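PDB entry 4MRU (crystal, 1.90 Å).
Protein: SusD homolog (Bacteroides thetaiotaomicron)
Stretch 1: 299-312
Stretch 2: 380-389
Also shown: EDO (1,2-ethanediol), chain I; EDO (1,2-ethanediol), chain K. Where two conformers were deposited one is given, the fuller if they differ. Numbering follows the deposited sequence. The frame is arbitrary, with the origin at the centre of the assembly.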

# COMPACT_ATOMS: atom_id res chain seq x y z
N ASN A 299 7.16 -13.72 -19.35
CA ASN A 299 7.42 -15.15 -19.22
C ASN A 299 8.85 -15.36 -19.68
O ASN A 299 9.10 -15.56 -20.85
CB ASN A 299 6.44 -15.99 -20.04
CG ASN A 299 4.97 -15.92 -19.56
OD1 ASN A 299 4.06 -16.19 -20.34
ND2 ASN A 299 4.75 -15.63 -18.33
N SER A 300 9.82 -15.24 -18.78
CA SER A 300 11.21 -15.31 -19.18
C SER A 300 11.56 -16.67 -19.78
O SER A 300 11.13 -17.69 -19.25
CB SER A 300 12.14 -15.07 -17.98
OG SER A 300 13.52 -15.23 -18.34
N PRO A 301 12.41 -16.70 -20.82
CA PRO A 301 12.96 -17.98 -21.34
C PRO A 301 14.17 -18.46 -20.59
O PRO A 301 14.71 -19.50 -20.91
CB PRO A 301 13.37 -17.63 -22.76
CG PRO A 301 13.78 -16.18 -22.66
CD PRO A 301 12.91 -15.54 -21.59
N PHE A 302 14.63 -17.70 -19.61
CA PHE A 302 15.82 -18.10 -18.85
C PHE A 302 15.48 -18.96 -17.62
O PHE A 302 14.30 -19.27 -17.39
CB PHE A 302 16.58 -16.82 -18.50
CG PHE A 302 17.10 -16.10 -19.71
CD1 PHE A 302 17.90 -16.76 -20.64
CD2 PHE A 302 16.72 -14.81 -19.98
CE1 PHE A 302 18.34 -16.12 -21.79
CE2 PHE A 302 17.16 -14.16 -21.11
CZ PHE A 302 17.98 -14.80 -22.01
N SER A 303 16.51 -19.34 -16.86
CA SER A 303 16.35 -20.19 -15.68
C SER A 303 15.95 -19.38 -14.47
O SER A 303 16.12 -18.16 -14.45
CB SER A 303 17.64 -20.96 -15.38
OG SER A 303 18.68 -20.12 -14.83
N ASP A 304 15.35 -20.03 -13.48
CA ASP A 304 15.10 -19.37 -12.19
C ASP A 304 16.41 -18.80 -11.58
O ASP A 304 16.42 -17.68 -11.04
CB ASP A 304 14.45 -20.34 -11.21
CG ASP A 304 13.06 -20.78 -11.65
OD1 ASP A 304 12.61 -20.40 -12.73
OD2 ASP A 304 12.42 -21.54 -10.90
N ASP A 305 17.51 -19.53 -11.70
CA ASP A 305 18.78 -19.06 -11.14
C ASP A 305 19.22 -17.76 -11.80
O ASP A 305 19.72 -16.87 -11.13
CB ASP A 305 19.88 -20.11 -11.28
CG ASP A 305 21.08 -19.79 -10.39
OD1 ASP A 305 20.93 -19.79 -9.14
OD2 ASP A 305 22.18 -19.53 -10.95
N ASP A 306 19.02 -17.67 -13.12
CA ASP A 306 19.28 -16.42 -13.86
C ASP A 306 18.48 -15.21 -13.30
O ASP A 306 18.99 -14.09 -13.18
CB ASP A 306 18.92 -16.58 -15.36
CG ASP A 306 19.84 -17.50 -16.13
OD1 ASP A 306 21.01 -17.60 -15.78
OD2 ASP A 306 19.39 -18.13 -17.15
N MSE A 307 17.21 -15.43 -13.00
CA MSE A 307 16.31 -14.38 -12.48
C MSE A 307 16.69 -14.03 -11.07
O MSE A 307 16.61 -12.88 -10.69
CB MSE A 307 14.84 -14.82 -12.45
CG MSE A 307 14.23 -15.29 -13.76
SE MSE A 307 14.25 -13.84 -15.13
CE MSE A 307 15.82 -14.47 -15.99
N ILE A 308 17.11 -15.01 -10.30
CA ILE A 308 17.47 -14.79 -8.90
C ILE A 308 18.80 -14.04 -8.79
O ILE A 308 18.92 -13.13 -8.01
CB ILE A 308 17.57 -16.13 -8.16
CG1 ILE A 308 16.16 -16.70 -7.91
CG2 ILE A 308 18.35 -16.01 -6.84
CD1 ILE A 308 16.17 -18.19 -7.62
N THR A 309 19.76 -14.38 -9.64
CA THR A 309 21.12 -13.80 -9.51
C THR A 309 21.37 -12.55 -10.36
O THR A 309 22.31 -11.83 -10.08
CB THR A 309 22.20 -14.84 -9.84
OG1 THR A 309 22.02 -15.32 -11.18
CG2 THR A 309 22.18 -16.05 -8.83
N SER A 310 20.54 -12.27 -11.35
CA SER A 310 20.82 -11.16 -12.27
C SER A 310 20.16 -9.85 -11.88
O SER A 310 20.40 -8.81 -12.52
CB SER A 310 20.36 -11.53 -13.67
OG SER A 310 21.05 -12.68 -14.09
N TYR A 311 19.27 -9.91 -10.90
CA TYR A 311 18.50 -8.75 -10.47
C TYR A 311 18.65 -8.53 -8.96
O TYR A 311 18.81 -9.46 -8.21
CB TYR A 311 17.02 -8.91 -10.83
CG TYR A 311 16.87 -9.15 -12.30
CD1 TYR A 311 17.01 -8.11 -13.20
CD2 TYR A 311 16.58 -10.41 -12.79
CE1 TYR A 311 16.91 -8.33 -14.57
CE2 TYR A 311 16.49 -10.65 -14.14
CZ TYR A 311 16.66 -9.60 -15.04
OH TYR A 311 16.56 -9.82 -16.39
N SER A 312 18.61 -7.27 -8.57
CA SER A 312 18.67 -6.87 -7.17
C SER A 312 17.53 -7.51 -6.37
O SER A 312 16.43 -7.67 -6.89
CB SER A 312 18.59 -5.35 -7.05
OG SER A 312 19.72 -4.73 -7.59
N GLY A 380 15.89 5.11 -18.83
CA GLY A 380 15.42 4.03 -19.68
C GLY A 380 15.72 2.68 -19.01
O GLY A 380 16.60 2.57 -18.17
N TYR A 381 14.97 1.64 -19.36
CA TYR A 381 15.21 0.31 -18.77
C TYR A 381 16.15 -0.54 -19.61
O TYR A 381 15.80 -0.94 -20.73
CB TYR A 381 13.91 -0.45 -18.57
CG TYR A 381 14.19 -1.84 -18.04
CD1 TYR A 381 14.92 -2.04 -16.89
CD2 TYR A 381 13.68 -2.95 -18.68
CE1 TYR A 381 15.19 -3.32 -16.42
CE2 TYR A 381 13.96 -4.22 -18.23
CZ TYR A 381 14.71 -4.42 -17.10
OH TYR A 381 14.92 -5.71 -16.66
N THR A 382 17.34 -0.83 -19.10
CA THR A 382 18.22 -1.81 -19.79
C THR A 382 18.19 -3.11 -19.03
O THR A 382 18.66 -3.18 -17.89
CB THR A 382 19.66 -1.29 -19.91
OG1 THR A 382 19.65 -0.03 -20.61
CG2 THR A 382 20.54 -2.27 -20.67
N ASP A 383 17.61 -4.14 -19.65
CA ASP A 383 17.58 -5.48 -19.06
C ASP A 383 18.98 -6.07 -19.17
O ASP A 383 19.48 -6.27 -20.27
CB ASP A 383 16.57 -6.32 -19.81
CG ASP A 383 16.42 -7.74 -19.26
OD1 ASP A 383 17.13 -8.11 -18.29
OD2 ASP A 383 15.60 -8.49 -19.86
N PRO A 384 19.64 -6.35 -18.04
CA PRO A 384 20.98 -6.94 -18.14
C PRO A 384 20.99 -8.29 -18.87
O PRO A 384 22.02 -8.66 -19.40
CB PRO A 384 21.40 -7.13 -16.66
CG PRO A 384 20.06 -7.27 -15.92
CD PRO A 384 19.21 -6.25 -16.62
N LEU A 385 19.85 -8.99 -18.95
CA LEU A 385 19.78 -10.22 -19.77
C LEU A 385 19.34 -9.99 -21.21
O LEU A 385 19.26 -10.92 -22.00
CB LEU A 385 18.87 -11.27 -19.08
CG LEU A 385 19.39 -11.69 -17.70
CD1 LEU A 385 18.47 -12.73 -17.09
CD2 LEU A 385 20.81 -12.24 -17.76
N GLY A 386 19.05 -8.74 -21.54
CA GLY A 386 18.82 -8.36 -22.93
C GLY A 386 17.43 -8.64 -23.51
O GLY A 386 17.21 -8.41 -24.70
N SER A 387 16.49 -9.11 -22.70
CA SER A 387 15.19 -9.56 -23.21
C SER A 387 14.09 -8.50 -23.21
O SER A 387 13.25 -8.54 -24.10
CB SER A 387 14.64 -10.72 -22.38
OG SER A 387 15.49 -11.83 -22.42
N TYR A 388 14.01 -7.66 -22.19
CA TYR A 388 12.83 -6.79 -22.02
C TYR A 388 13.17 -5.29 -21.87
O TYR A 388 12.43 -4.52 -21.23
CB TYR A 388 11.98 -7.27 -20.86
CG TYR A 388 11.57 -8.70 -20.98
CD1 TYR A 388 10.65 -9.09 -21.95
CD2 TYR A 388 12.11 -9.68 -20.19
CE1 TYR A 388 10.29 -10.43 -22.11
CE2 TYR A 388 11.77 -11.01 -20.33
CZ TYR A 388 10.83 -11.38 -21.28
OH TYR A 388 10.46 -12.70 -21.42
N SER A 389 14.28 -4.88 -22.48
CA SER A 389 14.70 -3.49 -22.44
C SER A 389 13.66 -2.61 -23.03
O SER A 389 12.98 -3.00 -23.97
CB SER A 389 16.01 -3.28 -23.18
OG SER A 389 17.03 -3.99 -22.50
C1 EDO I . 17.99 1.94 -15.01
O1 EDO I . 19.41 1.90 -14.75
C2 EDO I . 17.47 0.57 -15.45
O2 EDO I . 18.11 0.02 -16.64
C1 EDO K . 8.48 -6.19 -25.22
O1 EDO K . 7.63 -5.06 -25.60
C2 EDO K . 9.91 -5.85 -24.73
O2 EDO K . 10.10 -4.49 -24.25
O HOH W 1 7.87 -12.95 -22.18
O HOH W 2 13.63 -8.19 -17.09
O HOH W 3 14.76 -10.70 -18.34

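Two segments of one chain, at least 70 residues apart in sequence wherever they touch, bury 448 Å² between them. Stretch 1 is a loop leading into a short helix that begins at Asp 304; stretch 2 has no regular helix or strand, but folds into a type I turn from Asp 383 to Gly 386, closed by Gly 386 N to Asp 383 O at 2.8 Å. The backbones stay well apart, with CA atoms 7.2 Å apart at Ser 310 and Pro 384 and 8.1 Å at Ser 300 and Ser 387, so side chains fill the space between.

The main bump is Leu 385, in the middle of the turn, which has the largest covered area of any residue here. Its side chain enters a hollow lined by Phe 302, Asp 306, Met 307, Ser 310 and Tyr 311. Met 307, a selenomethionine, starts with its CA-to-CB bond pointing away, yet its end comes back to place CE 3.4 Å from Leu 385 CD1. Tyr 311 CE2 lies 4.1 Å from Leu 385 CD1, and Leu 385 CD2 lies 3.7 Å from Ser 310 OG. Ser 310 OG donates to Asp 306 O at 2.7 Å, so its proton is already used while it borders the leucine. Beside the leucine, Pro 384 lays CG 3.6 Å from Tyr 311 CE1. Phe 302 covers the leucine's base, CE2 to Leu 385 CB at 3.9 Å, and turns its ring edge to Ser 387, CE2 to OG at 3.2 Å.

A direct hydrogen bond across the contact runs from Tyr 311 OH to Asp 383 OD1, 2.6 Å, at the ring's edge. The same carboxylate also ties down the turn and the residues after it: Asp 383 OD1 accepts from Leu 385 N at 2.9 Å, and Asp 383 OD2 from Ser 387 N at 3.0 Å and Tyr 388 N at 2.9 Å. Water 3 donates to both Tyr 311 OH and Asp 383 OD2, each at 2.8 Å, spanning the contact a second time.

Ser 303 caps the helix, its OG accepting from Asp 306 N at 3.0 Å; Asp 306 OD2 returns the favor by accepting from Ser 303 N at 3.1 Å. Just upstream, Phe 302 N donates to Ser 300 OG at 3.0 Å, bracing the loop that carries the phenylalanine. Against this loop Tyr 388 extends its ring, edge toward Ser 300, with OH 3.5 Å from Ser 300 CA and 3.8 Å from Pro 301 CD. Water 1 links Tyr 388 OH, 2.7 Å away, to Asn 299 N, from which it accepts at 3.0 Å.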